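Local coordinates for phosphodiesterase (Trypanosoma brucei brucei, PDB 5H2Q), which belongs to the cyclic nucleotide phosphodiesterase family, an all-helical, metal-binding fold of the HD clan that holds zinc and magnesium ions beside a ligand pocket, at residues Ala7-Arg13 / Leu76-Lys80; Ala15-Phe21 / Leu44-Ala48; Phe210-Tyr214 / Met232-Val236; Glu69-Phe74 / Pro175-Val179. One frame throughout, in Å; residues are numbered along the deposited sequence.

Contact 1 (Ala7-Arg13 / Leu76-Lys80); sequences AITNRER and LQCRK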
loop_
_atom_site.group_PDB
_atom_site.type_symbol
_atom_site.label_atom_id
_atom_site.label_comp_id
_atom_site.label_asym_id
_atom_site.label_seq_id
_atom_site.Cartn_x
_atom_site.Cartn_y
_atom_site.Cartn_z
ATOM N N ALA A 7 21.970 -11.047 -5.808
ATOM C CA ALA A 7 21.233 -11.336 -7.038
ATOM C C ALA A 7 20.381 -12.595 -6.894
ATOM O O ALA A 7 20.827 -13.573 -6.292
ATOM C CB ALA A 7 22.193 -11.475 -8.212
ATOM N N ILE A 8 19.151 -12.555 -7.446
ATOM C CA ILE A 8 18.136 -13.624 -7.416
ATOM C C ILE A 8 18.666 -14.948 -8.019
ATOM O O ILE A 8 19.479 -14.902 -8.944
ATOM C CB ILE A 8 16.851 -13.139 -8.178
ATOM C CG1 ILE A 8 16.458 -11.659 -7.834
ATOM C CG2 ILE A 8 15.672 -14.094 -7.993
ATOM C CD1 ILE A 8 16.128 -11.334 -6.339
ATOM N N THR A 9 18.196 -16.115 -7.511
ATOM C CA THR A 9 18.580 -17.409 -8.102
ATOM C C THR A 9 17.657 -17.695 -9.292
ATOM O O THR A 9 16.521 -17.206 -9.322
ATOM C CB THR A 9 18.607 -18.572 -7.083
ATOM O OG1 THR A 9 17.281 -19.016 -6.781
ATOM C CG2 THR A 9 19.401 -18.246 -5.804
ATOM N N ASN A 10 18.142 -18.478 -10.273
ATOM C CA ASN A 10 17.357 -18.856 -11.452
ATOM C C ASN A 10 16.130 -19.664 -11.062
ATOM O O ASN A 10 15.065 -19.443 -11.628
ATOM C CB ASN A 10 18.220 -19.598 -12.471
ATOM C CG ASN A 10 19.034 -18.694 -13.374
ATOM O OD1 ASN A 10 18.779 -17.486 -13.506
ATOM N ND2 ASN A 10 20.024 -19.269 -14.036
ATOM N N ARG A 11 16.259 -20.540 -10.042
ATOM C CA ARG A 11 15.170 -21.363 -9.522
ATOM C C ARG A 11 14.073 -20.436 -8.934
ATOM O O ARG A 11 12.890 -20.668 -9.166
ATOM C CB ARG A 11 15.696 -22.357 -8.467
ATOM C CG ARG A 11 14.718 -23.470 -8.113
ATOM C CD ARG A 11 15.198 -24.308 -6.939
ATOM N NE ARG A 11 14.237 -25.356 -6.582
ATOM C CZ ARG A 11 14.339 -26.138 -5.511
ATOM N NH1 ARG A 11 15.357 -25.996 -4.669
ATOM N NH2 ARG A 11 13.422 -27.066 -5.270
ATOM N N GLU A 12 14.479 -19.376 -8.217
ATOM C CA GLU A 12 13.549 -18.410 -7.630
ATOM C C GLU A 12 12.726 -17.665 -8.720
ATOM O O GLU A 12 11.495 -17.566 -8.599
ATOM C CB GLU A 12 14.309 -17.442 -6.711
ATOM C CG GLU A 12 13.406 -16.478 -5.973
ATOM C CD GLU A 12 14.078 -15.645 -4.900
ATOM O OE1 GLU A 12 15.329 -15.668 -4.790
ATOM O OE2 GLU A 12 13.335 -14.963 -4.159
ATOM N N ARG A 13 13.385 -17.199 -9.790
ATOM C CA ARG A 13 12.706 -16.538 -10.916
ATOM C C ARG A 13 11.745 -17.490 -11.628
ATOM O O ARG A 13 10.632 -17.069 -11.981
ATOM C CB ARG A 13 13.687 -16.015 -11.975
ATOM C CG ARG A 13 14.618 -14.891 -11.581
ATOM C CD ARG A 13 15.814 -14.997 -12.515
ATOM N NE ARG A 13 16.480 -13.719 -12.757
ATOM C CZ ARG A 13 17.614 -13.342 -12.176
ATOM N NH1 ARG A 13 18.208 -14.130 -11.288
ATOM N NH2 ARG A 13 18.160 -12.170 -12.473
ATOM N N LEU A 76 11.089 -9.596 -6.863
ATOM C CA LEU A 76 11.697 -10.560 -5.947
ATOM C C LEU A 76 12.594 -9.880 -4.913
ATOM O O LEU A 76 12.596 -10.305 -3.757
ATOM C CB LEU A 76 12.413 -11.702 -6.700
ATOM C CG LEU A 76 11.465 -12.472 -7.664
ATOM C CD1 LEU A 76 12.217 -13.415 -8.539
ATOM C CD2 LEU A 76 10.384 -13.206 -6.934
ATOM N N GLN A 77 13.307 -8.802 -5.297
ATOM C CA GLN A 77 14.123 -8.041 -4.322
ATOM C C GLN A 77 13.195 -7.409 -3.269
ATOM O O GLN A 77 13.493 -7.474 -2.081
ATOM C CB GLN A 77 15.002 -6.987 -4.991
ATOM C CG GLN A 77 16.143 -7.550 -5.835
ATOM C CD GLN A 77 17.274 -8.229 -5.064
ATOM O OE1 GLN A 77 17.176 -8.579 -3.880
ATOM N NE2 GLN A 77 18.339 -8.548 -5.784
ATOM N N CYS A 78 12.025 -6.877 -3.689
ATOM C CA CYS A 78 11.034 -6.347 -2.747
ATOM C C CYS A 78 10.600 -7.480 -1.828
ATOM O O CYS A 78 10.608 -7.315 -0.636
ATOM C CB CYS A 78 9.819 -5.766 -3.472
ATOM S SG CYS A 78 10.138 -4.182 -4.275
ATOM N N ARG A 79 10.182 -8.616 -2.402
ATOM C CA ARG A 79 9.654 -9.735 -1.615
ATOM C C ARG A 79 10.603 -10.166 -0.509
ATOM O O ARG A 79 10.165 -10.364 0.618
ATOM C CB ARG A 79 9.364 -10.917 -2.537
ATOM C CG ARG A 79 8.602 -12.021 -1.816
ATOM C CD ARG A 79 8.203 -13.143 -2.743
ATOM N NE ARG A 79 9.377 -13.857 -3.238
ATOM C CZ ARG A 79 9.327 -14.968 -3.970
ATOM N NH1 ARG A 79 8.157 -15.470 -4.348
ATOM N NH2 ARG A 79 10.449 -15.573 -4.349
ATOM N N LYS A 80 11.911 -10.183 -0.812
ATOM C CA LYS A 80 12.966 -10.565 0.158
ATOM C C LYS A 80 12.996 -9.684 1.395
ATOM O O LYS A 80 13.430 -10.131 2.457
ATOM C CB LYS A 80 14.352 -10.548 -0.516
ATOM C CG LYS A 80 14.560 -11.721 -1.449
ATOM C CD LYS A 80 15.921 -11.671 -2.115
ATOM C CE LYS A 80 16.165 -12.872 -2.994
ATOM N NZ LYS A 80 16.155 -14.143 -2.222
HETATM O O HOH W 1 12.009 -12.890 -3.157
HETATM O O HOH W 2 10.502 -17.985 -6.118
#

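Contact 2 (Ala15-Phe21 / Leu44-Ala48); sequences AVLRIEF and LDVAA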
loop_
_atom_site.group_PDB
_atom_site.type_symbol
_atom_site.label_atom_id
_atom_site.label_comp_id
_atom_site.label_asym_id
_atom_site.label_seq_id
_atom_site.Cartn_x
_atom_site.Cartn_y
_atom_site.Cartn_z
ATOM N N ALA A 15 10.157 -20.168 -10.492
ATOM C CA ALA A 15 9.017 -20.489 -9.638
ATOM C C ALA A 15 7.916 -19.412 -9.749
ATOM O O ALA A 15 6.750 -19.702 -9.504
ATOM C CB ALA A 15 9.469 -20.654 -8.190
ATOM N N VAL A 16 8.283 -18.181 -10.155
ATOM C CA VAL A 16 7.295 -17.095 -10.296
ATOM C C VAL A 16 6.832 -16.947 -11.736
ATOM O O VAL A 16 5.635 -16.828 -11.969
ATOM C CB VAL A 16 7.822 -15.753 -9.738
ATOM C CG1 VAL A 16 6.862 -14.607 -10.054
ATOM C CG2 VAL A 16 8.075 -15.847 -8.234
ATOM N N LEU A 17 7.794 -16.942 -12.691
ATOM C CA LEU A 17 7.603 -16.742 -14.133
ATOM C C LEU A 17 6.552 -17.677 -14.700
ATOM O O LEU A 17 5.754 -17.271 -15.529
ATOM C CB LEU A 17 8.932 -16.980 -14.902
ATOM C CG LEU A 17 9.801 -15.775 -15.250
ATOM C CD1 LEU A 17 11.230 -16.204 -15.521
ATOM C CD2 LEU A 17 9.267 -15.015 -16.477
ATOM N N ARG A 18 6.572 -18.922 -14.229
ATOM C CA ARG A 18 5.711 -20.007 -14.674
ATOM C C ARG A 18 4.255 -19.902 -14.204
ATOM O O ARG A 18 3.451 -20.716 -14.659
ATOM C CB ARG A 18 6.349 -21.352 -14.259
ATOM C CG ARG A 18 7.019 -22.113 -15.424
ATOM C CD ARG A 18 8.160 -21.373 -16.109
ATOM N NE ARG A 18 8.912 -22.239 -17.021
ATOM C CZ ARG A 18 9.973 -22.964 -16.671
ATOM N NH1 ARG A 18 10.417 -22.944 -15.418
ATOM N NH2 ARG A 18 10.594 -23.717 -17.568
ATOM N N ILE A 19 3.880 -18.883 -13.379
ATOM C CA ILE A 19 2.490 -18.796 -12.897
ATOM C C ILE A 19 1.614 -17.853 -13.745
ATOM O O ILE A 19 1.935 -16.677 -13.917
ATOM C CB ILE A 19 2.456 -18.433 -11.384
ATOM C CG1 ILE A 19 3.271 -19.443 -10.530
ATOM C CG2 ILE A 19 1.009 -18.249 -10.854
ATOM C CD1 ILE A 19 3.533 -18.971 -9.118
ATOM N N GLU A 20 0.468 -18.353 -14.218
ATOM C CA GLU A 20 -0.443 -17.540 -15.023
ATOM C C GLU A 20 -1.862 -17.570 -14.457
ATOM O O GLU A 20 -2.179 -18.477 -13.674
ATOM C CB GLU A 20 -0.383 -17.947 -16.510
ATOM C CG GLU A 20 0.815 -17.349 -17.230
ATOM C CD GLU A 20 0.889 -17.627 -18.719
ATOM O OE1 GLU A 20 0.158 -16.958 -19.484
ATOM O OE2 GLU A 20 1.717 -18.474 -19.126
ATOM N N PHE A 21 -2.717 -16.600 -14.857
ATOM C CA PHE A 21 -4.073 -16.481 -14.316
ATOM C C PHE A 21 -5.116 -16.354 -15.428
ATOM O O PHE A 21 -5.845 -15.372 -15.443
ATOM C CB PHE A 21 -4.173 -15.279 -13.356
ATOM C CG PHE A 21 -3.094 -15.272 -12.297
ATOM C CD1 PHE A 21 -3.189 -16.090 -11.181
ATOM C CD2 PHE A 21 -1.992 -14.422 -12.405
ATOM C CE1 PHE A 21 -2.174 -16.103 -10.215
ATOM C CE2 PHE A 21 -0.970 -14.455 -11.448
ATOM C CZ PHE A 21 -1.066 -15.302 -10.368
ATOM N N LEU A 44 3.655 -17.167 -1.662
ATOM C CA LEU A 44 4.560 -16.033 -1.927
ATOM C C LEU A 44 4.933 -15.957 -3.423
ATOM O O LEU A 44 5.124 -14.871 -3.951
ATOM C CB LEU A 44 5.822 -16.094 -1.047
ATOM C CG LEU A 44 5.645 -15.822 0.442
ATOM C CD1 LEU A 44 6.949 -16.166 1.203
ATOM C CD2 LEU A 44 5.229 -14.347 0.712
ATOM N N ASP A 45 5.010 -17.111 -4.114
ATOM C CA ASP A 45 5.279 -17.140 -5.554
ATOM C C ASP A 45 4.049 -16.600 -6.327
ATOM O O ASP A 45 4.223 -15.797 -7.233
ATOM C CB ASP A 45 5.612 -18.567 -6.014
ATOM C CG ASP A 45 6.976 -19.056 -5.571
ATOM O OD1 ASP A 45 7.843 -18.208 -5.258
ATOM O OD2 ASP A 45 7.207 -20.282 -5.618
ATOM N N VAL A 46 2.819 -17.022 -5.945
ATOM C CA VAL A 46 1.557 -16.559 -6.555
ATOM C C VAL A 46 1.408 -15.035 -6.332
ATOM O O VAL A 46 1.055 -14.342 -7.282
ATOM C CB VAL A 46 0.355 -17.372 -6.023
ATOM C CG1 VAL A 46 -0.986 -16.665 -6.256
ATOM C CG2 VAL A 46 0.351 -18.781 -6.635
ATOM N N ALA A 47 1.701 -14.525 -5.088
ATOM C CA ALA A 47 1.668 -13.092 -4.752
ATOM C C ALA A 47 2.603 -12.319 -5.691
ATOM O O ALA A 47 2.157 -11.350 -6.302
ATOM C CB ALA A 47 2.041 -12.857 -3.294
ATOM N N ALA A 48 3.862 -12.792 -5.862
ATOM C CA ALA A 48 4.822 -12.155 -6.776
ATOM C C ALA A 48 4.322 -12.240 -8.232
ATOM O O ALA A 48 4.409 -11.252 -8.962
ATOM C CB ALA A 48 6.203 -12.793 -6.633
HETATM O O HOH W 3 5.870 -21.579 -7.617
#

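Contact 3 (Phe210-Tyr214 / Met232-Val236); sequences FLEKY and MTMDV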
loop_
_atom_site.group_PDB
_atom_site.type_symbol
_atom_site.label_atom_id
_atom_site.label_comp_id
_atom_site.label_asym_id
_atom_site.label_seq_id
_atom_site.Cartn_x
_atom_site.Cartn_y
_atom_site.Cartn_z
ATOM N N PHE A 210 -2.384 15.492 4.525
ATOM C CA PHE A 210 -2.479 15.177 3.091
ATOM C C PHE A 210 -3.876 15.284 2.525
ATOM O O PHE A 210 -4.018 15.813 1.417
ATOM C CB PHE A 210 -1.891 13.803 2.789
ATOM C CG PHE A 210 -0.396 13.881 2.791
ATOM C CD1 PHE A 210 0.300 14.277 1.650
ATOM C CD2 PHE A 210 0.331 13.550 3.931
ATOM C CE1 PHE A 210 1.697 14.351 1.654
ATOM C CE2 PHE A 210 1.726 13.609 3.928
ATOM C CZ PHE A 210 2.400 14.017 2.793
ATOM N N LEU A 211 -4.899 14.768 3.256
ATOM C CA LEU A 211 -6.296 14.811 2.828
ATOM C C LEU A 211 -6.787 16.251 2.628
ATOM O O LEU A 211 -7.319 16.559 1.569
ATOM C CB LEU A 211 -7.252 14.028 3.765
ATOM C CG LEU A 211 -8.777 14.131 3.433
ATOM C CD1 LEU A 211 -9.086 13.604 2.022
ATOM C CD2 LEU A 211 -9.632 13.421 4.459
ATOM N N GLU A 212 -6.609 17.116 3.629
ATOM C CA GLU A 212 -7.094 18.492 3.506
ATOM C C GLU A 212 -6.272 19.311 2.488
ATOM O O GLU A 212 -6.868 20.129 1.778
ATOM C CB GLU A 212 -7.234 19.182 4.879
ATOM C CG GLU A 212 -8.290 18.532 5.779
ATOM C CD GLU A 212 -9.728 18.383 5.301
ATOM O OE1 GLU A 212 -10.388 17.405 5.723
ATOM O OE2 GLU A 212 -10.205 19.240 4.524
ATOM N N LYS A 213 -4.949 19.025 2.336
ATOM C CA LYS A 213 -4.104 19.690 1.337
ATOM C C LYS A 213 -4.599 19.374 -0.086
ATOM O O LYS A 213 -4.611 20.260 -0.948
ATOM C CB LYS A 213 -2.618 19.329 1.496
ATOM C CG LYS A 213 -1.694 20.236 0.687
ATOM C CD LYS A 213 -0.223 19.848 0.744
ATOM C CE LYS A 213 0.555 20.652 -0.278
ATOM N NZ LYS A 213 1.999 20.303 -0.304
ATOM N N TYR A 214 -5.054 18.133 -0.312
ATOM C CA TYR A 214 -5.583 17.705 -1.600
ATOM C C TYR A 214 -6.918 18.392 -1.867
ATOM O O TYR A 214 -7.096 18.969 -2.939
ATOM C CB TYR A 214 -5.739 16.172 -1.634
ATOM C CG TYR A 214 -6.488 15.626 -2.830
ATOM C CD1 TYR A 214 -5.877 15.539 -4.082
ATOM C CD2 TYR A 214 -7.775 15.115 -2.697
ATOM C CE1 TYR A 214 -6.557 15.018 -5.183
ATOM C CE2 TYR A 214 -8.475 14.616 -3.795
ATOM C CZ TYR A 214 -7.853 14.549 -5.034
ATOM O OH TYR A 214 -8.532 14.029 -6.112
ATOM N N MET A 232 -0.261 15.416 -5.442
ATOM C CA MET A 232 -1.269 15.262 -4.406
ATOM C C MET A 232 -2.254 14.148 -4.744
ATOM O O MET A 232 -2.644 13.415 -3.851
ATOM C CB MET A 232 -1.958 16.604 -4.076
ATOM C CG MET A 232 -1.072 17.557 -3.262
ATOM S SD MET A 232 -0.374 16.973 -1.698
ATOM C CE MET A 232 -1.785 16.165 -0.986
ATOM N N THR A 233 -2.629 13.974 -6.042
ATOM C CA THR A 233 -3.495 12.888 -6.470
ATOM C C THR A 233 -2.749 11.550 -6.221
ATOM O O THR A 233 -3.361 10.596 -5.743
ATOM C CB THR A 233 -3.894 13.052 -7.949
ATOM O OG1 THR A 233 -4.551 14.317 -8.111
ATOM C CG2 THR A 233 -4.805 11.955 -8.422
ATOM N N MET A 234 -1.452 11.493 -6.568
ATOM C CA MET A 234 -0.642 10.280 -6.337
ATOM C C MET A 234 -0.597 9.946 -4.830
ATOM O O MET A 234 -0.821 8.799 -4.459
ATOM C CB MET A 234 0.790 10.487 -6.845
ATOM C CG MET A 234 0.883 10.602 -8.373
ATOM S SD MET A 234 2.574 10.719 -8.950
ATOM C CE MET A 234 3.116 8.996 -8.691
ATOM N N ASP A 235 -0.361 10.958 -3.967
ATOM C CA ASP A 235 -0.322 10.743 -2.500
ATOM C C ASP A 235 -1.667 10.220 -2.019
ATOM O O ASP A 235 -1.734 9.222 -1.295
ATOM C CB ASP A 235 -0.018 12.071 -1.782
ATOM C CG ASP A 235 1.333 12.686 -2.032
ATOM O OD1 ASP A 235 2.243 11.967 -2.534
ATOM O OD2 ASP A 235 1.511 13.876 -1.685
ATOM N N VAL A 236 -2.764 10.863 -2.465
ATOM C CA VAL A 236 -4.124 10.452 -2.115
ATOM C C VAL A 236 -4.454 9.039 -2.609
ATOM O O VAL A 236 -5.098 8.268 -1.886
ATOM C CB VAL A 236 -5.125 11.530 -2.601
ATOM C CG1 VAL A 236 -6.543 10.979 -2.769
ATOM C CG2 VAL A 236 -5.091 12.705 -1.636
HETATM O O HOH W 4 -7.289 14.273 -8.547
#

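Contact 4 (Glu69-Phe74 / Pro175-Val179); sequences EVLLNF and PESDV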
loop_
_atom_site.group_PDB
_atom_site.type_symbol
_atom_site.label_atom_id
_atom_site.label_comp_id
_atom_site.label_asym_id
_atom_site.label_seq_id
_atom_site.Cartn_x
_atom_site.Cartn_y
_atom_site.Cartn_z
ATOM N N GLU A 69 12.681 -9.034 -17.296
ATOM C CA GLU A 69 13.611 -9.556 -16.291
ATOM C C GLU A 69 13.880 -8.559 -15.172
ATOM O O GLU A 69 14.000 -8.981 -14.013
ATOM C CB GLU A 69 14.931 -10.036 -16.942
ATOM C CG GLU A 69 14.734 -11.322 -17.736
ATOM C CD GLU A 69 15.969 -11.911 -18.401
ATOM O OE1 GLU A 69 15.888 -12.267 -19.599
ATOM O OE2 GLU A 69 16.997 -12.071 -17.708
ATOM N N VAL A 70 13.955 -7.253 -15.504
ATOM C CA VAL A 70 14.226 -6.212 -14.489
ATOM C C VAL A 70 12.996 -6.114 -13.572
ATOM O O VAL A 70 13.139 -6.088 -12.351
ATOM C CB VAL A 70 14.656 -4.850 -15.096
ATOM C CG1 VAL A 70 14.585 -3.729 -14.058
ATOM C CG2 VAL A 70 16.089 -4.949 -15.650
ATOM N N LEU A 71 11.807 -6.129 -14.163
ATOM C CA LEU A 71 10.571 -6.063 -13.370
ATOM C C LEU A 71 10.508 -7.268 -12.412
ATOM O O LEU A 71 10.236 -7.095 -11.221
ATOM C CB LEU A 71 9.343 -6.003 -14.291
ATOM C CG LEU A 71 7.975 -6.033 -13.564
ATOM C CD1 LEU A 71 7.740 -4.755 -12.753
ATOM C CD2 LEU A 71 6.825 -6.266 -14.570
ATOM N N LEU A 72 10.832 -8.468 -12.915
ATOM C CA LEU A 72 10.801 -9.639 -12.047
ATOM C C LEU A 72 11.850 -9.556 -10.953
ATOM O O LEU A 72 11.519 -9.800 -9.805
ATOM C CB LEU A 72 10.890 -10.958 -12.831
ATOM C CG LEU A 72 10.660 -12.219 -11.948
ATOM C CD1 LEU A 72 9.279 -12.207 -11.244
ATOM C CD2 LEU A 72 10.844 -13.473 -12.743
ATOM N N ASN A 73 13.105 -9.169 -11.286
ATOM C CA ASN A 73 14.173 -9.012 -10.295
ATOM C C ASN A 73 13.754 -8.018 -9.225
ATOM O O ASN A 73 13.923 -8.272 -8.033
ATOM C CB ASN A 73 15.436 -8.507 -10.958
ATOM C CG ASN A 73 16.190 -9.583 -11.680
ATOM O OD1 ASN A 73 15.995 -10.774 -11.431
ATOM N ND2 ASN A 73 17.131 -9.171 -12.526
ATOM N N PHE A 74 13.134 -6.915 -9.651
ATOM C CA PHE A 74 12.671 -5.915 -8.710
ATOM C C PHE A 74 11.610 -6.495 -7.757
ATOM O O PHE A 74 11.719 -6.289 -6.561
ATOM C CB PHE A 74 12.148 -4.687 -9.472
ATOM C CG PHE A 74 11.387 -3.718 -8.600
ATOM C CD1 PHE A 74 12.061 -2.781 -7.822
ATOM C CD2 PHE A 74 9.995 -3.760 -8.535
ATOM C CE1 PHE A 74 11.350 -1.910 -6.995
ATOM C CE2 PHE A 74 9.285 -2.872 -7.728
ATOM C CZ PHE A 74 9.969 -1.936 -6.991
ATOM N N PRO A 175 21.338 -1.917 -11.091
ATOM C CA PRO A 175 20.731 -1.814 -12.432
ATOM C C PRO A 175 19.840 -3.001 -12.796
ATOM O O PRO A 175 18.910 -2.839 -13.569
ATOM C CB PRO A 175 21.957 -1.767 -13.368
ATOM C CG PRO A 175 23.031 -1.106 -12.521
ATOM C CD PRO A 175 22.811 -1.703 -11.150
ATOM N N GLU A 176 20.113 -4.184 -12.227
ATOM C CA GLU A 176 19.338 -5.374 -12.578
ATOM C C GLU A 176 17.947 -5.383 -11.966
ATOM O O GLU A 176 17.124 -6.207 -12.360
ATOM C CB GLU A 176 20.100 -6.654 -12.268
ATOM C CG GLU A 176 21.092 -6.995 -13.378
ATOM C CD GLU A 176 21.921 -8.242 -13.140
ATOM O OE1 GLU A 176 21.923 -8.765 -12.002
ATOM O OE2 GLU A 176 22.564 -8.707 -14.107
ATOM N N SER A 177 17.674 -4.451 -11.051
ATOM C CA SER A 177 16.339 -4.319 -10.441
ATOM C C SER A 177 15.847 -2.878 -10.537
ATOM O O SER A 177 14.860 -2.509 -9.881
ATOM C CB SER A 177 16.348 -4.823 -8.997
ATOM O OG SER A 177 17.398 -4.260 -8.226
ATOM N N ASP A 178 16.514 -2.054 -11.368
ATOM C CA ASP A 178 16.106 -0.671 -11.479
ATOM C C ASP A 178 15.004 -0.532 -12.501
ATOM O O ASP A 178 15.260 -0.337 -13.701
ATOM C CB ASP A 178 17.286 0.275 -11.752
ATOM C CG ASP A 178 16.907 1.750 -11.759
ATOM O OD1 ASP A 178 15.711 2.068 -11.480
ATOM O OD2 ASP A 178 17.809 2.590 -11.981
ATOM N N VAL A 179 13.754 -0.602 -12.011
ATOM C CA VAL A 179 12.583 -0.449 -12.871
ATOM C C VAL A 179 12.490 0.924 -13.474
ATOM O O VAL A 179 11.673 1.107 -14.360
ATOM C CB VAL A 179 11.239 -0.854 -12.197
ATOM C CG1 VAL A 179 11.216 -2.361 -11.906
ATOM C CG2 VAL A 179 10.954 -0.011 -10.944
#

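Contact 1 (Ala7-Arg13 / Leu76-Lys80)
E12 reaches from the first turn of helix 10-17 toward the last turn of helix 68-80, and its carboxylate is shared between two cations. K80 arrives from the opposite direction, its NZ 3.1 Å from E12 OE1 on the syn lone pair. R79 slides past the glutamate with its guanidinium nearly coplanar with the carboxylate (17° between planes); R79 NH2 donates to the anti lone pair of E12 OE2 at 3.0 Å, the oxygen lying in the guanidinium plane. E12 can span the gap because CG stands anti to the backbone N (chi1 -175°) and the chain continues extended. Water 1 joins E12 OE2 to R79 NE and to the carbonyl of L76, while water 2 links E12 O to R79 NH2. Beneath the charges, I8 crosses L76 at about a right angle, with I8 CG2 3.6 Å from L76 CD1; its CG1 branch ends with CD1 against the side-chain amide of Q77, 3.5 Å from Q77 CD. T9 OG1 caps the helix by accepting from E12 N. R79 has a second partner in D45 of helix 43-58. A carboxylate facing two cations probably stays ionised, and the two waters complete the polar layer over I8 and L76.

Contact 2 (Ala15-Phe21 / Leu44-Ala48)
The contact belongs to the all-helical bundle of the phosphodiesterase fold, where the last turn of helix 10-17 and the extended chain after it lie against the first turns of helix 43-58. V16 and D45 bring the backbones together, their CA atoms 5.2 Å apart. Both methyls of V16 rest on A48, with V16 CG2 3.9 Å from A48 CB, a close approach that the small alanine allows. The same valine touches L72 and L76 of helix 68-80, filling the joint of three helices. Beyond the helix end, where I19 N bonds to V16 O, the chain runs on beside helix 43-58. I19 has CG1 anti to its carbonyl carbon (chi1 -56°), which carries CD1 onto the helix backbone, 3.7 Å from D45 C, and on to V46 CG2 at 4.0 Å. F21 then crosses V46 aslant and presents its ring edge, CE1 lying 4.2 Å from V46 CG1 and CZ near V46 O, while A49 and I50 pack on it from the next turn. D45 serves both sides of this joint: OD1 turns to R79 of helix 68-80, and the other oxygen faces A15. There D45 OD2 lies 3.4 Å from A15 CB, and water 3 donates both to D45 OD2 at 2.7 Å and to A15 O at 2.8 Å.

Contact 3 (Phe210-Tyr214 / Met232-Val236)
M232 folds its chain through two successive bends, at chi2 and chi3, which tuck its methyl CE against F210 and Y214 on the facing helix. Y214 has CG anti to the backbone N (chi1 170°), which lays its ring over V236. The methionine's flexible chain suits a site hemmed in by the F210 carbonyl, the F210 ring edge and Y214 CB: CE sits 3.3 Å from F210 O and 4.0 Å from Y214 CB. The extended chain of K213 crosses the methionine at about a right angle, with K213 CD 3.8 Å from M232 SD. Under the tyrosine, V236 CG2 makes a CH-pi contact with the ring face, 3.9 Å from the Y214 centroid and 30° off the normal. At the hydroxyl, water 4 lies in the ring plane 2.7 Å from Y214 OH and donates to T233 OG1, which itself is tied to H229 and Y222. At the other end, D235 OD2 comes within 3.4 Å of F210 CE1, with the carboxylate plane almost perpendicular to the ring, while D235 OD1 is held by Q231. The axes of the two short segments approach to 9.8 Å and run in roughly opposite directions, though well inclined (142° between them). Helix 290-312 packs against this pair, I309 touching both Y214 and V236, and C198 of helix 185-200 lies against D235, which builds helices 207-217 and 227-242 into the helical bundle.

Contact 4 (Glu69-Phe74 / Pro175-Val179)
V70 opens the contact from helix 68-80, laying its CG1 branch along the loop backbone, 3.5 Å from D178 O, while its CA-H points at E176 O, 3.6 Å from V70 CA. The slim, branched side chain suits a place where the loop runs close beside the helix. L71 adds a lighter touch, its CD1 4.3 Å from V179 CG1, before turning its bulk to helices 43-58 and 115-127. One turn beyond V70, N73 supplies the polar link: ND2 donates to E176 O at 3.0 Å with an N-H...O angle of 157°. The acceptor lies in the amide plane of N73, although the donor stands above the plane of the carbonyl. F74 comes last and, with CG anti to its backbone N (chi1 168°), offers one ring face to V179. There V179 CG2 sits almost straight over the ring centre, 4.2 Å from the F74 centroid, while V179 CG1 packs 3.5 Å from F74 CB. I123 and V127 of helix 115-127 and I171 of helix 159-172 also pack on F74. The chemistry is thus divided: an asparagine satisfies a loop carbonyl where E176 lies exposed at the surface, and valine methyls and an aromatic face form the buried apolar part around V179.

Contacts 1, 2 and 4 form one cluster around helix 68-80, on one side of the chain's centre. Contacts 1 and 2 share helix 10-17 and lie 12 Å apart between centres; R79 NH1 joins them by a salt bridge to D45 OD1 at 2.9 Å. Contacts 1 and 4 are closer, at 10 Å, and both draw on helix 68-80, while L72 packs against V16 and L17 to connect contact 4 with contact 2. Contact 3 lies apart, with its centre 34 Å from that of contact 1. It does not line the pocket: the F210 side chain is about 11 Å from LLI and about 12 Å from the magnesium ion.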